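Local coordinates for 2-pyrone-4,6-dicarboxylic acid hydrolase, putative (Pseudomonas putida, PDB 2FFI), which probably hydrolyses the lactone ring of 2-pyrone-4,6-dicarboxylate, at residues V21-R32 with F64-A75. Residues are numbered along the deposited sequence; the frame is centred on the assembly and turned at random.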
ATOM      1  N   VAL A  21      -7.937   8.459  -3.305  1.00  9.72           N
ATOM      2  CA  VAL A  21      -8.645   9.704  -3.571  1.00 10.72           C
ATOM      3  C   VAL A  21      -9.671   9.400  -4.659  1.00 13.14           C
ATOM      4  O   VAL A  21      -9.432   8.561  -5.523  1.00 12.49           O
ATOM      5  CB  VAL A  21      -7.694  10.892  -4.022  1.00 10.91           C
ATOM      6  CG1 VAL A  21      -6.699  11.207  -2.925  1.00  7.80           C
ATOM      7  CG2 VAL A  21      -6.979  10.573  -5.346  1.00  8.72           C
ATOM      8  N   PHE A  22     -10.827  10.053  -4.588  1.00 15.24           N
ATOM      9  CA  PHE A  22     -11.894   9.863  -5.576  1.00 18.35           C
ATOM     10  C   PHE A  22     -12.979  10.882  -5.304  1.00 20.36           C
ATOM     11  O   PHE A  22     -13.256  11.176  -4.160  1.00 19.75           O
ATOM     12  CB  PHE A  22     -12.439   8.417  -5.523  1.00 17.05           C
ATOM     13  CG  PHE A  22     -12.689   7.901  -4.131  1.00 15.40           C
ATOM     14  CD1 PHE A  22     -13.881   8.177  -3.470  1.00 14.58           C
ATOM     15  CD2 PHE A  22     -11.737   7.116  -3.491  1.00 14.75           C
ATOM     16  CE1 PHE A  22     -14.125   7.675  -2.199  1.00 13.98           C
ATOM     17  CE2 PHE A  22     -11.971   6.609  -2.216  1.00 13.69           C
ATOM     18  CZ  PHE A  22     -13.173   6.891  -1.571  1.00 14.28           C
ATOM     19  N   SER A  23     -13.575  11.432  -6.359  1.00 26.28           N
ATOM     20  CA  SER A  23     -14.610  12.449  -6.214  1.00 31.00           C
ATOM     21  C   SER A  23     -16.035  11.890  -6.209  1.00 34.14           C
ATOM     22  O   SER A  23     -16.386  11.051  -7.036  1.00 34.31           O
ATOM     23  CB  SER A  23     -14.472  13.486  -7.328  1.00 31.27           C
ATOM     24  OG  SER A  23     -15.402  14.538  -7.161  1.00 33.54           O
ATOM     25  N   ARG A  24     -16.845  12.363  -5.264  1.00 37.48           N
ATOM     26  CA  ARG A  24     -18.236  11.934  -5.125  1.00 41.14           C
ATOM     27  C   ARG A  24     -19.034  12.352  -6.360  1.00 42.17           C
ATOM     28  O   ARG A  24     -19.963  11.655  -6.785  1.00 42.03           O
ATOM     29  CB  ARG A  24     -18.837  12.540  -3.843  1.00 42.70           C
ATOM     30  CG  ARG A  24     -20.343  12.366  -3.653  1.00 45.23           C
ATOM     31  CD  ARG A  24     -20.786  12.904  -2.286  1.00 47.52           C
ATOM     32  NE  ARG A  24     -22.222  13.177  -2.204  1.00 50.90           N
ATOM     33  CZ  ARG A  24     -23.184  12.268  -2.352  1.00 52.10           C
ATOM     34  NH1 ARG A  24     -22.875  11.003  -2.597  1.00 52.11           N
ATOM     35  NH2 ARG A  24     -24.462  12.626  -2.259  1.00 52.20           N
ATOM     36  N   GLY A  25     -18.667  13.494  -6.932  1.00 43.84           N
ATOM     37  CA  GLY A  25     -19.343  13.963  -8.130  1.00 46.96           C
ATOM     38  C   GLY A  25     -19.011  13.058  -9.308  1.00 47.75           C
ATOM     39  O   GLY A  25     -19.838  12.864 -10.205  1.00 48.27           O
ATOM     40  N   LEU A  26     -17.796  12.509  -9.302  1.00 47.92           N
ATOM     41  CA  LEU A  26     -17.341  11.598 -10.350  1.00 48.67           C
ATOM     42  C   LEU A  26     -17.917  10.201 -10.118  1.00 48.30           C
ATOM     43  O   LEU A  26     -18.218   9.483 -11.066  1.00 47.94           O
ATOM     44  CB  LEU A  26     -15.802  11.540 -10.379  1.00 50.22           C
ATOM     45  CG  LEU A  26     -15.093  10.462 -11.225  1.00 51.26           C
ATOM     46  CD1 LEU A  26     -15.598  10.464 -12.671  1.00 51.07           C
ATOM     47  CD2 LEU A  26     -13.595  10.725 -11.187  1.00 52.44           C
ATOM     48  N   ASN A  27     -18.065   9.827  -8.851  1.00 48.61           N
ATOM     49  CA  ASN A  27     -18.617   8.527  -8.492  1.00 48.87           C
ATOM     50  C   ASN A  27     -20.133   8.538  -8.729  1.00 49.14           C
ATOM     51  O   ASN A  27     -20.777   7.493  -8.668  1.00 50.17           O
ATOM     52  CB  ASN A  27     -18.318   8.193  -7.015  1.00 48.41           C
ATOM     53  CG  ASN A  27     -16.815   8.197  -6.692  1.00 48.02           C
ATOM     54  OD1 ASN A  27     -15.975   7.858  -7.536  1.00 46.34           O
ATOM     55  ND2 ASN A  27     -16.479   8.556  -5.453  1.00 47.18           N
ATOM     56  N   LEU A  28     -20.687   9.723  -8.991  1.00 48.00           N
ATOM     57  CA  LEU A  28     -22.119   9.891  -9.256  1.00 47.75           C
ATOM     58  C   LEU A  28     -22.350  10.207 -10.734  1.00 47.98           C
ATOM     59  O   LEU A  28     -23.375   9.831 -11.309  1.00 49.00           O
ATOM     60  CB  LEU A  28     -22.711  11.017  -8.387  1.00 48.07           C
ATOM     61  CG  LEU A  28     -23.099  10.738  -6.928  1.00 46.85           C
ATOM     62  CD1 LEU A  28     -23.514  12.023  -6.228  1.00 46.35           C
ATOM     63  CD2 LEU A  28     -24.243   9.737  -6.909  1.00 47.43           C
ATOM     64  N   ALA A  29     -21.399  10.903 -11.349  1.00 47.55           N
ATOM     65  CA  ALA A  29     -21.502  11.240 -12.762  1.00 47.44           C
ATOM     66  C   ALA A  29     -21.177  10.021 -13.631  1.00 47.19           C
ATOM     67  O   ALA A  29     -21.800   9.818 -14.668  1.00 47.96           O
ATOM     68  CB  ALA A  29     -20.563  12.391 -13.098  1.00 46.29           C
ATOM     69  N   SER A  30     -20.204   9.212 -13.210  1.00 47.62           N
ATOM     70  CA  SER A  30     -19.827   8.017 -13.969  1.00 47.61           C
ATOM     71  C   SER A  30     -20.628   6.788 -13.507  1.00 47.61           C
ATOM     72  O   SER A  30     -20.526   5.705 -14.094  1.00 48.61           O
ATOM     73  CB  SER A  30     -18.315   7.745 -13.847  1.00 47.88           C
ATOM     74  OG  SER A  30     -17.930   7.329 -12.547  1.00 47.34           O
ATOM     75  N   GLN A  31     -21.432   6.977 -12.461  1.00 46.83           N
ATOM     76  CA  GLN A  31     -22.283   5.931 -11.896  1.00 45.93           C
ATOM     77  C   GLN A  31     -21.587   4.658 -11.414  1.00 45.89           C
ATOM     78  O   GLN A  31     -21.302   3.744 -12.193  1.00 45.54           O
ATOM     79  CB  GLN A  31     -23.395   5.576 -12.890  1.00 46.22           C
ATOM     80  CG  GLN A  31     -24.518   6.613 -12.987  1.00 46.77           C
ATOM     81  CD  GLN A  31     -25.591   6.231 -14.008  1.00 48.14           C
ATOM     82  OE1 GLN A  31     -26.090   5.098 -14.007  1.00 48.56           O
ATOM     83  NE2 GLN A  31     -25.958   7.180 -14.877  1.00 47.49           N
ATOM     84  N   ARG A  32     -21.319   4.627 -10.111  1.00 46.11           N
ATOM     85  CA  ARG A  32     -20.689   3.491  -9.443  1.00 46.99           C
ATOM     86  C   ARG A  32     -21.590   3.187  -8.239  1.00 48.40           C
ATOM     87  O   ARG A  32     -22.365   4.050  -7.801  1.00 48.76           O
ATOM     88  CB  ARG A  32     -19.279   3.845  -8.951  1.00 45.47           C
ATOM     89  CG  ARG A  32     -18.123   3.202  -9.735  1.00 43.52           C
ATOM     90  CD  ARG A  32     -17.722   3.997 -10.987  1.00 41.91           C
ATOM     91  NE  ARG A  32     -16.483   3.485 -11.585  1.00 41.07           N
ATOM     92  CZ  ARG A  32     -15.798   4.087 -12.559  1.00 39.80           C
ATOM     93  NH1 ARG A  32     -14.687   3.537 -13.024  1.00 39.48           N
ATOM     94  NH2 ARG A  32     -16.216   5.240 -13.065  1.00 40.81           N
ATOM     95  N   PHE A  64     -12.791  -0.103  -6.051  1.00 17.21           N
ATOM     96  CA  PHE A  64     -14.038   0.152  -6.779  1.00 18.35           C
ATOM     97  C   PHE A  64     -13.912   0.900  -8.110  1.00 17.84           C
ATOM     98  O   PHE A  64     -14.913   1.177  -8.750  1.00 18.01           O
ATOM     99  CB  PHE A  64     -15.027   0.890  -5.869  1.00 18.18           C
ATOM    100  CG  PHE A  64     -14.632   2.304  -5.561  1.00 16.33           C
ATOM    101  CD1 PHE A  64     -14.959   3.334  -6.434  1.00 16.66           C
ATOM    102  CD2 PHE A  64     -13.946   2.611  -4.397  1.00 16.94           C
ATOM    103  CE1 PHE A  64     -14.610   4.647  -6.157  1.00 14.75           C
ATOM    104  CE2 PHE A  64     -13.590   3.927  -4.109  1.00 16.90           C
ATOM    105  CZ  PHE A  64     -13.926   4.945  -4.991  1.00 14.89           C
ATOM    106  N   LEU A  65     -12.690   1.225  -8.515  1.00 17.65           N
ATOM    107  CA  LEU A  65     -12.467   1.945  -9.758  1.00 17.44           C
ATOM    108  C   LEU A  65     -11.834   1.023 -10.806  1.00 18.19           C
ATOM    109  O   LEU A  65     -11.772   1.356 -11.993  1.00 18.94           O
ATOM    110  CB  LEU A  65     -11.585   3.189  -9.512  1.00 15.43           C
ATOM    111  CG  LEU A  65     -12.263   4.360  -8.787  1.00 16.25           C
ATOM    112  CD1 LEU A  65     -11.353   5.608  -8.718  1.00 15.11           C
ATOM    113  CD2 LEU A  65     -13.535   4.714  -9.533  1.00 16.65           C
ATOM    114  N   GLY A  66     -11.376  -0.139 -10.351  1.00 18.84           N
ATOM    115  CA  GLY A  66     -10.767  -1.106 -11.240  1.00 19.95           C
ATOM    116  C   GLY A  66      -9.597  -0.552 -12.014  1.00 21.49           C
ATOM    117  O   GLY A  66      -8.719   0.082 -11.444  1.00 23.07           O
ATOM    118  N   THR A  67      -9.593  -0.774 -13.325  1.00 22.80           N
ATOM    119  CA  THR A  67      -8.497  -0.314 -14.170  1.00 24.00           C
ATOM    120  C   THR A  67      -8.537   1.159 -14.562  1.00 24.07           C
ATOM    121  O   THR A  67      -7.567   1.684 -15.103  1.00 25.65           O
ATOM    122  CB  THR A  67      -8.405  -1.157 -15.431  1.00 23.59           C
ATOM    123  OG1 THR A  67      -8.274  -2.529 -15.052  1.00 26.82           O
ATOM    124  CG2 THR A  67      -7.183  -0.776 -16.229  1.00 26.56           C
ATOM    125  N   ASP A  68      -9.648   1.837 -14.293  1.00 23.30           N
ATOM    126  CA  ASP A  68      -9.731   3.251 -14.627  1.00 20.92           C
ATOM    127  C   ASP A  68      -8.876   4.041 -13.635  1.00 19.76           C
ATOM    128  O   ASP A  68      -9.308   4.318 -12.513  1.00 18.40           O
ATOM    129  CB  ASP A  68     -11.183   3.726 -14.564  1.00 20.39           C
ATOM    130  CG  ASP A  68     -11.351   5.130 -15.113  1.00 20.21           C
ATOM    131  OD1 ASP A  68     -10.406   5.599 -15.791  1.00 19.59           O
ATOM    132  OD2 ASP A  68     -12.417   5.751 -14.888  1.00 18.48           O
ATOM    133  N   ASN A  69      -7.659   4.386 -14.045  1.00 17.57           N
ATOM    134  CA  ASN A  69      -6.744   5.143 -13.195  1.00 16.00           C
ATOM    135  C   ASN A  69      -6.712   6.626 -13.566  1.00 15.72           C
ATOM    136  O   ASN A  69      -5.734   7.311 -13.284  1.00 15.80           O
ATOM    137  CB  ASN A  69      -5.322   4.604 -13.324  1.00 15.45           C
ATOM    138  CG  ASN A  69      -5.219   3.117 -13.067  1.00 16.19           C
ATOM    139  OD1 ASN A  69      -5.381   2.647 -11.938  1.00 15.24           O
ATOM    140  ND2 ASN A  69      -4.925   2.363 -14.123  1.00 16.51           N
ATOM    141  N   ARG A  70      -7.772   7.111 -14.207  1.00 16.99           N
ATOM    142  CA  ARG A  70      -7.854   8.508 -14.639  1.00 18.34           C
ATOM    143  C   ARG A  70      -7.799   9.553 -13.512  1.00 18.74           C
ATOM    144  O   ARG A  70      -7.137  10.591 -13.655  1.00 18.39           O
ATOM    145  CB  ARG A  70      -9.134   8.741 -15.451  1.00 20.48           C
ATOM    146  CG  ARG A  70      -9.155   8.121 -16.841  1.00 23.92           C
ATOM    147  CD  ARG A  70     -10.490   8.418 -17.546  1.00 26.60           C
ATOM    148  NE  ARG A  70     -11.614   7.804 -16.837  1.00 31.15           N
ATOM    149  CZ  ARG A  70     -12.896   8.050 -17.099  1.00 33.01           C
ATOM    150  NH1 ARG A  70     -13.227   8.905 -18.061  1.00 34.91           N
ATOM    151  NH2 ARG A  70     -13.850   7.444 -16.394  1.00 34.17           N
ATOM    152  N   TYR A  71      -8.495   9.301 -12.403  1.00 16.99           N
ATOM    153  CA  TYR A  71      -8.489  10.256 -11.314  1.00 15.93           C
ATOM    154  C   TYR A  71      -7.115  10.265 -10.656  1.00 16.34           C
ATOM    155  O   TYR A  71      -6.550  11.325 -10.393  1.00 17.06           O
ATOM    156  CB  TYR A  71      -9.574   9.912 -10.290  1.00 16.14           C
ATOM    157  CG  TYR A  71      -9.914  11.065  -9.371  1.00 15.53           C
ATOM    158  CD1 TYR A  71     -10.624  12.168  -9.837  1.00 15.38           C
ATOM    159  CD2 TYR A  71      -9.496  11.069  -8.047  1.00 15.66           C
ATOM    160  CE1 TYR A  71     -10.898  13.244  -9.006  1.00 16.98           C
ATOM    161  CE2 TYR A  71      -9.761  12.143  -7.203  1.00 14.99           C
ATOM    162  CZ  TYR A  71     -10.459  13.220  -7.682  1.00 15.64           C
ATOM    163  OH  TYR A  71     -10.708  14.286  -6.853  1.00 18.23           O
ATOM    164  N   LEU A  72      -6.569   9.084 -10.397  1.00 16.45           N
ATOM    165  CA  LEU A  72      -5.254   8.989  -9.785  1.00 15.59           C
ATOM    166  C   LEU A  72      -4.238   9.706 -10.681  1.00 18.00           C
ATOM    167  O   LEU A  72      -3.458  10.544 -10.204  1.00 17.77           O
ATOM    168  CB  LEU A  72      -4.869   7.527  -9.609  1.00 15.60           C
ATOM    169  CG  LEU A  72      -3.487   7.198  -9.040  1.00 16.40           C
ATOM    170  CD1 LEU A  72      -3.474   5.783  -8.477  1.00 15.37           C
ATOM    171  CD2 LEU A  72      -2.448   7.337 -10.143  1.00 17.50           C
ATOM    172  N   LEU A  73      -4.254   9.396 -11.978  1.00 17.93           N
ATOM    173  CA  LEU A  73      -3.337  10.032 -12.917  1.00 17.90           C
ATOM    174  C   LEU A  73      -3.488  11.554 -12.961  1.00 19.26           C
ATOM    175  O   LEU A  73      -2.492  12.272 -13.035  1.00 19.39           O
ATOM    176  CB  LEU A  73      -3.534   9.443 -14.317  1.00 17.86           C
ATOM    177  CG  LEU A  73      -2.594   8.305 -14.723  1.00 17.81           C
ATOM    178  CD1 LEU A  73      -2.474   7.267 -13.635  1.00 17.55           C
ATOM    179  CD2 LEU A  73      -3.113   7.700 -15.995  1.00 18.04           C
ATOM    180  N   SER A  74      -4.734  12.030 -12.911  1.00 20.72           N
ATOM    181  CA  SER A  74      -5.069  13.458 -12.944  1.00 19.57           C
ATOM    182  C   SER A  74      -4.605  14.182 -11.660  1.00 20.67           C
ATOM    183  O   SER A  74      -4.264  15.372 -11.678  1.00 19.46           O
ATOM    184  CB  SER A  74      -6.583  13.605 -13.097  1.00 18.74           C
ATOM    185  OG  SER A  74      -6.946  14.888 -13.588  1.00 22.49           O
ATOM    186  N   ALA A  75      -4.579  13.457 -10.548  1.00 21.10           N
ATOM    187  CA  ALA A  75      -4.168  14.046  -9.280  1.00 22.67           C
ATOM    188  C   ALA A  75      -2.647  14.064  -9.150  1.00 23.61           C
ATOM    189  O   ALA A  75      -2.093  14.873  -8.404  1.00 24.14           O
ATOM    190  CB  ALA A  75      -4.794  13.263  -8.110  1.00 23.25           C
TER
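Tyr71, in the first turn of helix 70-78, lies along the backbone from Val21 to Ser23. Its CG is anti to the backbone N (chi1 -162°), which sends the ring out from the helix to that chain. Followed outward, CB and CG graze Leu26 CD2, and Tyr71 CD1 lies closer, 3.6 Å from Leu26 CD2. Along the other side of the ring CD2 nears Val21 O obliquely, while Tyr71 CE2 lies 3.5 Å from Phe22 N and touches Val21 CG2. CE1, CZ and OH reach Ser23, whose N stands over one ring face. A long flat ring suits this place because it can lie against main chain and apolar branches together; an alanine here would probably open a gap between helix 70-78 and residues 21-23 and leave the Leu26 methyl without its aromatic partner.

Both segments belong to a TIM-barrel chain of the amidohydrolase family: residues 21-32 follow strand 15-16 and residues 64-75 follow strand 56-57, two parallel neighbours. Here Phe64 makes a T-shaped stack with Phe22, centroids 4.7 Å apart and planes at 87°; two phenylalanines suit it, one offering an edge and the other a face. Phe64 CZ points into the Phe22 face, and Asn27 OD1 also lies at the Phe64 edge, 3.8 Å from Phe64 CE1.

A bend at chi2 (85°) turns the Arg32 chain across Leu65, so that Leu65 CD2 lies over one guanidinium face. Arginine fits because its edge still reaches acids: Arg32 NH1 makes a long salt bridge, 3.7 Å, to Asp68 OD2, and Arg32 NH2 donates to Ser30 OG at 2.8 Å. Arg70 holds Asp68 side-on in a bidentate salt bridge, NE to OD1 and NH2 to OD2, and the shared carboxylate is likely to ease the repulsion between the two arginines.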